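Local coordinates for EAL domain protein (Vibrio cholerae serotype O1, PDB 6IJ2) that degrades cyclic dinucleotides such as c-di-GMP and cGAMP as a phosphodiesterase and is caught here with the linear product 5'-pGpG bound, at residues S93-P98 against M126-E131; Q154-D159 against T175-V180. The protein carries 1 engineered substitution. One frame throughout, in Å; residues are numbered along the deposited sequence.

Contact 1 pairs strand 91-96 with strand 125-129, and contact 2 pairs strand 154-160 with strand 177-180; both are buried, and strands 125-129 and 154-160 lie side by side in the same sheet, F129 N probably bonding to A156 O. On this shared scaffold the chemistry differs. At 93-98/126-131 phenylalanines pack toward the helices while N95 and E128 bind calcium near a guanosine. At 154-159/175-180 I157 and V178 pack on the outer face beside T155 and T175, and two consecutive aspartates contribute to four calcium sites. The salt bridge from E128 to K179, with N95 and D158 meeting on one calcium ion, joins the two sites.

Contact 1. Residues S93-P98 against M126-E131; sequences SINFLP and MFEFTE. With CA (calcium ion), chain J; CA (calcium ion), chain L; nucleotides of chain B.
The rings of F96 and F129 meet obliquely, planes 48° apart and centroids 5.2 Å apart, with CB of F96 over one face of the F129 ring. F96 also meets Y102 edge-to-face and R76 as a cation-pi partner, while I144 of helix 139-151 touches both rings. F127 lies alongside I94, pointing the same way, its CE1 3.9 Å from I94 CB; Y148 and F153 pack edge-to-face with it. Parallel pairing carries these groups: I94 N to M126 O, E128 N to I94 O, and F96 N to E128 O. This is a beta-alpha-beta unit of the EAL-domain barrel, with helix 109-117 between its strands and the polar residues S93, N95 and E128 on the sheet face opposite the phenylalanines. There E128 OE1 takes a very short bond from S93 OG at 2.5 Å and a salt bridge from K179, while OE2 binds a calcium ion at 2.3 Å. Beyond CG the E128 chain is extended (chi2 -174°), which carries the carboxylate out to the metal. N95 OD1 joins the same ion at 2.4 Å, its amide plane turned 76° from the carboxylate, and T130 OG1 binds a second calcium ion at 2.8 Å.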
ATOM      1  N   SER A  93     -16.143 -17.450  -0.574  1.00 26.20           N
ATOM      2  CA  SER A  93     -15.068 -16.545  -0.166  1.00 26.53           C
ATOM      3  C   SER A  93     -15.521 -15.769   1.060  1.00 31.48           C
ATOM      4  O   SER A  93     -16.581 -15.139   1.040  1.00 33.01           O
ATOM      5  CB  SER A  93     -14.691 -15.596  -1.294  1.00 27.61           C
ATOM      6  OG  SER A  93     -13.442 -14.970  -1.034  1.00 33.44           O
ATOM      7  N   ILE A  94     -14.724 -15.826   2.124  1.00 31.54           N
ATOM      8  CA  ILE A  94     -15.095 -15.271   3.420  1.00 29.63           C
ATOM      9  C   ILE A  94     -14.073 -14.218   3.797  1.00 31.61           C
ATOM     10  O   ILE A  94     -12.866 -14.428   3.639  1.00 30.69           O
ATOM     11  CB  ILE A  94     -15.182 -16.352   4.514  1.00 29.63           C
ATOM     12  CG1 ILE A  94     -16.220 -17.402   4.116  1.00 29.54           C
ATOM     13  CG2 ILE A  94     -15.556 -15.734   5.868  1.00 31.75           C
ATOM     14  CD1 ILE A  94     -16.144 -18.680   4.939  1.00 32.46           C
ATOM     15  N   ASN A  95     -14.562 -13.089   4.292  1.00 30.39           N
ATOM     16  CA  ASN A  95     -13.681 -12.013   4.727  1.00 32.34           C
ATOM     17  C   ASN A  95     -13.110 -12.347   6.097  1.00 42.21           C
ATOM     18  O   ASN A  95     -13.857 -12.683   7.020  1.00 41.04           O
ATOM     19  CB  ASN A  95     -14.440 -10.688   4.789  1.00 32.95           C
ATOM     20  CG  ASN A  95     -14.782 -10.146   3.414  1.00 37.44           C
ATOM     21  OD1 ASN A  95     -13.933  -9.567   2.737  1.00 40.16           O
ATOM     22  ND2 ASN A  95     -16.029 -10.328   2.996  1.00 31.74           N
ATOM     23  N   PHE A  96     -11.793 -12.275   6.233  1.00 36.65           N
ATOM     24  CA  PHE A  96     -11.148 -12.602   7.497  1.00 47.13           C
ATOM     25  C   PHE A  96     -11.010 -11.312   8.291  1.00 53.75           C
ATOM     26  O   PHE A  96     -10.260 -10.416   7.897  1.00 49.24           O
ATOM     27  CB  PHE A  96      -9.796 -13.274   7.267  1.00 50.36           C
ATOM     28  CG  PHE A  96      -9.218 -13.952   8.493  1.00 53.83           C
ATOM     29  CD1 PHE A  96      -9.555 -13.542   9.778  1.00 60.67           C
ATOM     30  CD2 PHE A  96      -8.327 -14.999   8.354  1.00 56.00           C
ATOM     31  CE1 PHE A  96      -9.010 -14.155  10.890  1.00 61.98           C
ATOM     32  CE2 PHE A  96      -7.782 -15.621   9.464  1.00 59.82           C
ATOM     33  CZ  PHE A  96      -8.124 -15.197  10.732  1.00 62.29           C
ATOM     34  N   LEU A  97     -11.727 -11.233   9.415  1.00 64.83           N
ATOM     35  CA  LEU A  97     -11.702 -10.080  10.300  1.00 71.41           C
ATOM     36  C   LEU A  97     -10.261  -9.724  10.668  1.00 75.63           C
ATOM     37  O   LEU A  97      -9.545 -10.570  11.226  1.00 83.29           O
ATOM     38  CB  LEU A  97     -12.516 -10.365  11.562  1.00 74.20           C
ATOM     39  CG  LEU A  97     -12.644  -9.215  12.566  1.00 77.83           C
ATOM     40  CD1 LEU A  97     -13.708  -8.217  12.124  1.00 72.63           C
ATOM     41  CD2 LEU A  97     -12.933  -9.736  13.966  1.00 85.55           C
ATOM     42  N   PRO A  98      -9.806  -8.498  10.369  1.00 69.19           N
ATOM     43  CA  PRO A  98      -8.405  -8.108  10.600  1.00 76.90           C
ATOM     44  C   PRO A  98      -7.784  -8.613  11.901  1.00 86.37           C
ATOM     45  O   PRO A  98      -8.257  -8.325  13.007  1.00 79.98           O
ATOM     46  CB  PRO A  98      -8.492  -6.581  10.562  1.00 73.16           C
ATOM     47  CG  PRO A  98      -9.534  -6.337   9.506  1.00 57.77           C
ATOM     48  CD  PRO A  98     -10.568  -7.422   9.712  1.00 63.57           C
ATOM     49  N   MET A 126     -12.435 -19.970   0.412  1.00 28.31           N
ATOM     50  CA  MET A 126     -11.357 -18.995   0.224  1.00 27.47           C
ATOM     51  C   MET A 126     -11.484 -17.930   1.294  1.00 34.14           C
ATOM     52  O   MET A 126     -12.584 -17.437   1.546  1.00 35.52           O
ATOM     53  CB  MET A 126     -11.397 -18.344  -1.153  1.00 25.98           C
ATOM     54  CG  MET A 126     -10.282 -17.311  -1.360  1.00 30.46           C
ATOM     55  SD  MET A 126      -9.950 -16.860  -3.071  1.00 32.88           S
ATOM     56  CE  MET A 126     -11.366 -15.847  -3.487  1.00 30.94           C
ATOM     57  N   PHE A 127     -10.369 -17.588   1.934  1.00 29.42           N
ATOM     58  CA  PHE A 127     -10.359 -16.530   2.935  1.00 29.43           C
ATOM     59  C   PHE A 127      -9.688 -15.298   2.353  1.00 30.51           C
ATOM     60  O   PHE A 127      -8.587 -15.390   1.803  1.00 29.10           O
ATOM     61  CB  PHE A 127      -9.654 -16.984   4.214  1.00 34.64           C
ATOM     62  CG  PHE A 127     -10.530 -17.823   5.102  1.00 34.20           C
ATOM     63  CD1 PHE A 127     -11.492 -17.219   5.897  1.00 36.56           C
ATOM     64  CD2 PHE A 127     -10.426 -19.208   5.117  1.00 33.62           C
ATOM     65  CE1 PHE A 127     -12.321 -17.981   6.695  1.00 38.80           C
ATOM     66  CE2 PHE A 127     -11.247 -19.971   5.926  1.00 36.55           C
ATOM     67  CZ  PHE A 127     -12.196 -19.366   6.703  1.00 35.14           C
ATOM     68  N   GLU A 128     -10.359 -14.156   2.468  1.00 27.61           N
ATOM     69  CA  GLU A 128      -9.832 -12.882   1.984  1.00 26.78           C
ATOM     70  C   GLU A 128      -9.221 -12.112   3.142  1.00 28.56           C
ATOM     71  O   GLU A 128      -9.876 -11.901   4.170  1.00 35.52           O
ATOM     72  CB  GLU A 128     -10.930 -12.053   1.316  1.00 30.98           C
ATOM     73  CG  GLU A 128     -11.683 -12.841   0.264  1.00 28.75           C
ATOM     74  CD  GLU A 128     -12.671 -12.003  -0.507  1.00 30.07           C
ATOM     75  OE1 GLU A 128     -13.301 -12.551  -1.430  1.00 29.38           O
ATOM     76  OE2 GLU A 128     -12.813 -10.796  -0.198  1.00 29.68           O
ATOM     77  N   PHE A 129      -7.978 -11.677   2.963  1.00 30.37           N
ATOM     78  CA  PHE A 129      -7.173 -11.131   4.048  1.00 32.95           C
ATOM     79  C   PHE A 129      -7.045  -9.621   3.881  1.00 34.97           C
ATOM     80  O   PHE A 129      -6.606  -9.142   2.828  1.00 34.59           O
ATOM     81  CB  PHE A 129      -5.795 -11.796   4.086  1.00 29.39           C
ATOM     82  CG  PHE A 129      -5.813 -13.185   4.669  1.00 34.74           C
ATOM     83  CD1 PHE A 129      -6.119 -14.276   3.874  1.00 35.00           C
ATOM     84  CD2 PHE A 129      -5.510 -13.398   6.004  1.00 40.77           C
ATOM     85  CE1 PHE A 129      -6.140 -15.561   4.394  1.00 36.55           C
ATOM     86  CE2 PHE A 129      -5.530 -14.681   6.539  1.00 45.40           C
ATOM     87  CZ  PHE A 129      -5.847 -15.765   5.731  1.00 41.60           C
ATOM     88  N   THR A 130      -7.454  -8.890   4.914  1.00 35.97           N
ATOM     89  CA  THR A 130      -7.260  -7.456   5.040  1.00 37.57           C
ATOM     90  C   THR A 130      -6.446  -7.193   6.298  1.00 43.91           C
ATOM     91  O   THR A 130      -6.697  -7.798   7.346  1.00 43.10           O
ATOM     92  CB  THR A 130      -8.596  -6.697   5.138  1.00 46.11           C
ATOM     93  OG1 THR A 130      -9.404  -6.963   3.984  1.00 39.26           O
ATOM     94  CG2 THR A 130      -8.347  -5.194   5.232  1.00 46.37           C
ATOM     95  N   GLU A 131      -5.475  -6.295   6.189  1.00 45.88           N
ATOM     96  CA  GLU A 131      -4.636  -5.944   7.325  1.00 42.67           C
ATOM     97  C   GLU A 131      -5.404  -5.084   8.324  1.00 41.45           C
ATOM     98  O   GLU A 131      -6.268  -4.285   7.954  1.00 43.98           O
ATOM     99  CB  GLU A 131      -3.392  -5.200   6.843  1.00 46.22           C
ATOM    100  CG  GLU A 131      -2.685  -5.859   5.663  1.00 43.85           C
ATOM    101  CD  GLU A 131      -3.158  -5.332   4.307  1.00 51.29           C
ATOM    102  OE1 GLU A 131      -4.386  -5.271   4.081  1.00 45.75           O
ATOM    103  OE2 GLU A 131      -2.297  -4.973   3.468  1.00 46.49           O
TER
HETATM  104 CA    CA J 602     -13.609  -8.789   0.518  1.00 26.47          CA
HETATM  105 CA    CA L 604     -11.396  -5.368   2.878  1.00 84.33          CA
ATOM    106  P     G B   2     -20.544  -4.304   2.026  1.00 48.41           P
ATOM    107  OP1   G B   2     -21.126  -5.572   1.752  1.00 47.10           O
ATOM    108  OP2   G B   2     -21.356  -3.243   2.524  1.00 50.86           O
ATOM    109  O5'   G B   2     -19.330  -4.470   3.017  1.00 48.70           O
ATOM    110  C5'   G B   2     -18.754  -3.361   3.694  1.00 50.75           C
ATOM    111  C4'   G B   2     -17.497  -3.792   4.396  1.00 51.06           C
ATOM    112  O4'   G B   2     -17.811  -4.846   5.327  1.00 51.26           O
ATOM    113  C3'   G B   2     -16.394  -4.344   3.493  1.00 49.23           C
ATOM    114  O3'   G B   2     -15.115  -3.858   3.855  1.00 50.68           O
ATOM    115  C2'   G B   2     -16.424  -5.838   3.776  1.00 48.04           C
ATOM    116  O2'   G B   2     -15.206  -6.516   3.625  1.00 47.48           O
ATOM    117  C1'   G B   2     -16.851  -5.852   5.237  1.00 49.99           C
ATOM    118  N9    G B   2     -17.482  -7.116   5.567  1.00 49.39           N
ATOM    119  C8    G B   2     -18.626  -7.636   5.022  1.00 48.27           C
ATOM    120  N7    G B   2     -18.910  -8.826   5.468  1.00 48.33           N
ATOM    121  C5    G B   2     -17.877  -9.118   6.339  1.00 49.50           C
ATOM    122  C6    G B   2     -17.636 -10.269   7.123  1.00 50.50           C
ATOM    123  O6    G B   2     -18.295 -11.300   7.189  1.00 50.98           O
ATOM    124  N1    G B   2     -16.479 -10.145   7.874  1.00 52.14           N
ATOM    125  C2    G B   2     -15.651  -9.056   7.862  1.00 54.68           C
ATOM    126  N2    G B   2     -14.576  -9.129   8.647  1.00 58.08           N
ATOM    127  N3    G B   2     -15.871  -7.970   7.149  1.00 51.86           N
ATOM    128  C4    G B   2     -16.992  -8.068   6.415  1.00 50.21           C
TER
HETATM  129  O   HOH W   1     -14.207  -8.138  -1.625  1.00 27.32           O
HETATM  130  O   HOH W   2     -12.592  -5.373   4.947  1.00 69.41           O

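Contact 2. Residues Q154-D159 against T175-V180; sequences QTAIDD and TNIVKV. With CA (calcium ion), chain I; CA (calcium ion), chain L; CA (calcium ion), chain J; CA (calcium ion), chain K.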
ATOM      1  N   GLN A 154      -8.221 -21.969   0.155  1.00 32.11           N
ATOM      2  CA  GLN A 154      -7.748 -20.958  -0.775  1.00 33.12           C
ATOM      3  C   GLN A 154      -7.599 -19.633  -0.027  1.00 31.15           C
ATOM      4  O   GLN A 154      -8.266 -19.399   0.985  1.00 30.87           O
ATOM      5  CB  GLN A 154      -8.718 -20.812  -1.951  1.00 33.51           C
ATOM      6  CG  GLN A 154      -8.750 -22.028  -2.880  1.00 37.43           C
ATOM      7  CD  GLN A 154      -7.477 -22.154  -3.701  1.00 40.47           C
ATOM      8  OE1 GLN A 154      -7.126 -21.253  -4.462  1.00 49.97           O
ATOM      9  NE2 GLN A 154      -6.772 -23.263  -3.533  1.00 49.58           N
ATOM     10  N   THR A 155      -6.678 -18.793  -0.494  1.00 28.54           N
ATOM     11  CA  THR A 155      -6.395 -17.508   0.145  1.00 27.17           C
ATOM     12  C   THR A 155      -6.333 -16.397  -0.885  1.00 26.97           C
ATOM     13  O   THR A 155      -5.936 -16.612  -2.037  1.00 28.07           O
ATOM     14  CB  THR A 155      -5.069 -17.529   0.920  1.00 28.42           C
ATOM     15  OG1 THR A 155      -3.986 -17.712  -0.001  1.00 28.39           O
ATOM     16  CG2 THR A 155      -5.078 -18.678   1.942  1.00 32.41           C
ATOM     17  N   ALA A 156      -6.671 -15.182  -0.433  1.00 27.93           N
ATOM     18  CA  ALA A 156      -6.639 -13.994  -1.276  1.00 29.91           C
ATOM     19  C   ALA A 156      -6.213 -12.780  -0.472  1.00 26.46           C
ATOM     20  O   ALA A 156      -6.597 -12.636   0.695  1.00 25.71           O
ATOM     21  CB  ALA A 156      -8.007 -13.698  -1.906  1.00 31.39           C
ATOM     22  N   ILE A 157      -5.448 -11.896  -1.111  1.00 24.96           N
ATOM     23  CA  ILE A 157      -5.275 -10.531  -0.612  1.00 26.42           C
ATOM     24  C   ILE A 157      -6.477  -9.716  -1.077  1.00 23.71           C
ATOM     25  O   ILE A 157      -6.762  -9.639  -2.271  1.00 25.87           O
ATOM     26  CB  ILE A 157      -3.953  -9.922  -1.106  1.00 28.49           C
ATOM     27  CG1 ILE A 157      -2.781 -10.693  -0.493  1.00 31.47           C
ATOM     28  CG2 ILE A 157      -3.872  -8.443  -0.749  1.00 25.83           C
ATOM     29  CD1 ILE A 157      -1.448 -10.224  -0.953  1.00 45.60           C
ATOM     30  N   ASP A 158      -7.210  -9.142  -0.127  1.00 25.86           N
ATOM     31  CA  ASP A 158      -8.500  -8.521  -0.430  1.00 27.06           C
ATOM     32  C   ASP A 158      -8.347  -7.137  -1.065  1.00 28.98           C
ATOM     33  O   ASP A 158      -9.070  -6.783  -2.005  1.00 33.60           O
ATOM     34  CB  ASP A 158      -9.307  -8.442   0.870  1.00 31.21           C
ATOM     35  CG  ASP A 158     -10.795  -8.184   0.656  1.00 30.76           C
ATOM     36  OD1 ASP A 158     -11.243  -7.932  -0.479  1.00 28.38           O
ATOM     37  OD2 ASP A 158     -11.527  -8.275   1.656  1.00 33.08           O
ATOM     38  N   ASP A 159      -7.422  -6.332  -0.582  1.00 26.83           N
ATOM     39  CA  ASP A 159      -7.537  -4.921  -0.895  1.00 25.31           C
ATOM     40  C   ASP A 159      -6.268  -4.426  -1.543  1.00 27.83           C
ATOM     41  O   ASP A 159      -5.678  -3.449  -1.098  1.00 29.08           O
ATOM     42  CB  ASP A 159      -7.852  -4.107   0.364  1.00 30.13           C
ATOM     43  CG  ASP A 159      -9.133  -4.568   1.077  1.00 42.33           C
ATOM     44  OD1 ASP A 159      -9.961  -5.285   0.472  1.00 40.30           O
ATOM     45  OD2 ASP A 159      -9.316  -4.188   2.257  1.00 47.50           O
ATOM     46  N   THR A 175      -0.571 -15.272  -1.989  1.00 32.22           N
ATOM     47  CA  THR A 175      -1.856 -15.947  -1.911  1.00 29.83           C
ATOM     48  C   THR A 175      -2.205 -16.561  -3.260  1.00 26.28           C
ATOM     49  O   THR A 175      -1.523 -16.347  -4.266  1.00 30.88           O
ATOM     50  CB  THR A 175      -2.924 -14.946  -1.485  1.00 29.25           C
ATOM     51  OG1 THR A 175      -2.746 -13.748  -2.256  1.00 29.11           O
ATOM     52  CG2 THR A 175      -2.740 -14.590  -0.013  1.00 34.41           C
ATOM     53  N   ASN A 176      -3.285 -17.355  -3.270  1.00 26.07           N
ATOM     54  CA  ASN A 176      -3.798 -17.885  -4.531  1.00 27.33           C
ATOM     55  C   ASN A 176      -4.291 -16.772  -5.440  1.00 28.81           C
ATOM     56  O   ASN A 176      -4.045 -16.788  -6.655  1.00 30.61           O
ATOM     57  CB  ASN A 176      -4.940 -18.858  -4.257  1.00 32.45           C
ATOM     58  CG  ASN A 176      -4.506 -20.011  -3.405  1.00 36.56           C
ATOM     59  OD1 ASN A 176      -4.851 -20.098  -2.225  1.00 36.43           O
ATOM     60  ND2 ASN A 176      -3.705 -20.888  -3.985  1.00 38.19           N
ATOM     61  N   ILE A 177      -5.025 -15.827  -4.872  1.00 24.13           N
ATOM     62  CA  ILE A 177      -5.680 -14.755  -5.604  1.00 25.67           C
ATOM     63  C   ILE A 177      -5.288 -13.417  -4.982  1.00 24.24           C
ATOM     64  O   ILE A 177      -5.057 -13.315  -3.773  1.00 28.67           O
ATOM     65  CB  ILE A 177      -7.214 -14.973  -5.599  1.00 25.60           C
ATOM     66  CG1 ILE A 177      -7.566 -16.063  -6.629  1.00 26.74           C
ATOM     67  CG2 ILE A 177      -7.973 -13.693  -5.881  1.00 22.92           C
ATOM     68  CD1 ILE A 177      -8.999 -16.531  -6.601  1.00 33.70           C
ATOM     69  N   VAL A 178      -5.169 -12.390  -5.819  1.00 22.37           N
ATOM     70  CA  VAL A 178      -5.070 -11.009  -5.345  1.00 24.27           C
ATOM     71  C   VAL A 178      -6.263 -10.262  -5.915  1.00 25.07           C
ATOM     72  O   VAL A 178      -6.459 -10.241  -7.137  1.00 26.27           O
ATOM     73  CB  VAL A 178      -3.740 -10.344  -5.735  1.00 25.68           C
ATOM     74  CG1 VAL A 178      -3.802  -8.835  -5.478  1.00 22.87           C
ATOM     75  CG2 VAL A 178      -2.632 -10.878  -4.872  1.00 33.56           C
ATOM     76  N   LYS A 179      -7.100  -9.713  -5.028  1.00 23.22           N
ATOM     77  CA  LYS A 179      -8.255  -8.920  -5.438  1.00 22.52           C
ATOM     78  C   LYS A 179      -7.825  -7.471  -5.586  1.00 24.57           C
ATOM     79  O   LYS A 179      -7.223  -6.908  -4.671  1.00 24.73           O
ATOM     80  CB  LYS A 179      -9.393  -9.034  -4.418  1.00 23.99           C
ATOM     81  CG  LYS A 179      -9.868 -10.472  -4.298  1.00 26.57           C
ATOM     82  CD  LYS A 179     -11.388 -10.613  -4.467  1.00 37.60           C
ATOM     83  CE  LYS A 179     -12.111 -10.277  -3.250  1.00 34.75           C
ATOM     84  NZ  LYS A 179     -13.603 -10.496  -3.342  1.00 26.85           N
ATOM     85  N   VAL A 180      -8.124  -6.871  -6.736  1.00 22.16           N
ATOM     86  CA  VAL A 180      -7.673  -5.508  -7.027  1.00 23.14           C
ATOM     87  C   VAL A 180      -8.799  -4.548  -6.690  1.00 23.32           C
ATOM     88  O   VAL A 180      -9.905  -4.655  -7.238  1.00 24.60           O
ATOM     89  CB  VAL A 180      -7.231  -5.357  -8.488  1.00 23.02           C
ATOM     90  CG1 VAL A 180      -6.799  -3.898  -8.748  1.00 25.95           C
ATOM     91  CG2 VAL A 180      -6.082  -6.301  -8.777  1.00 28.74           C
TER
HETATM   92 CA    CA I 601     -11.222  -5.857  -1.556  1.00 29.69          CA
HETATM   93 CA    CA L 604     -11.396  -5.368   2.878  1.00 84.33          CA
HETATM   94 CA    CA J 602     -13.609  -8.789   0.518  1.00 26.47          CA
HETATM   95 CA    CA K 603      -4.088  -2.758   0.606  1.00 57.13          CA
HETATM   96  O   HOH W   1     -14.207  -8.138  -1.625  1.00 27.32           O
HETATM   97  O   HOH W   3     -10.633  -3.601  -1.480  1.00 27.81           O
HETATM   98  O   HOH W   4      -5.215  -2.978   2.839  1.00 33.93           O
HETATM   99  O   HOH W   5      -3.301  -4.994   0.847  1.00 34.49           O
HETATM  100  O   HOH W   2     -12.592  -5.373   4.947  1.00 69.41           O
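K179 and D158 meet beside the calcium cluster, K179 CE lying 3.7 Å from D158 OD1. Both carboxylate oxygens of D158 grip one calcium ion, and OD1 bridges to a second, which D158 O also binds at 2.4 Å. D159 OD1 joins that second ion at 2.5 Å, with E215 among its other ligands, and the D159 carboxylate also binds a third together with T130; D159 O reaches a fourth, completed in part by S162 and Y164. K179, bent at chi2 and chi3, delivers NZ to E128 in a salt bridge, to Q235, and to a water at 3.0 Å that is itself a ligand of the ion shared by D158, E128 and N95.

Behind this shell the strands are paired: K179 N bonds to I157 O at 2.8 Å, while I177 O accepts two donors from opposite faces of its plane, I157 N and T175 OG1. Just before strand 177-180, the side-chain oxygen OD1 of N176 accepts T155 N on a lone pair in its carbonyl plane, at 2.8 Å. Farther out, I157 and V178 lie side by side against L170 of helix 166-170. Parallel strands joined through that helix, with metal ligands following the end of the first, are typical of the beta-alpha barrel of EAL phosphodiesterases.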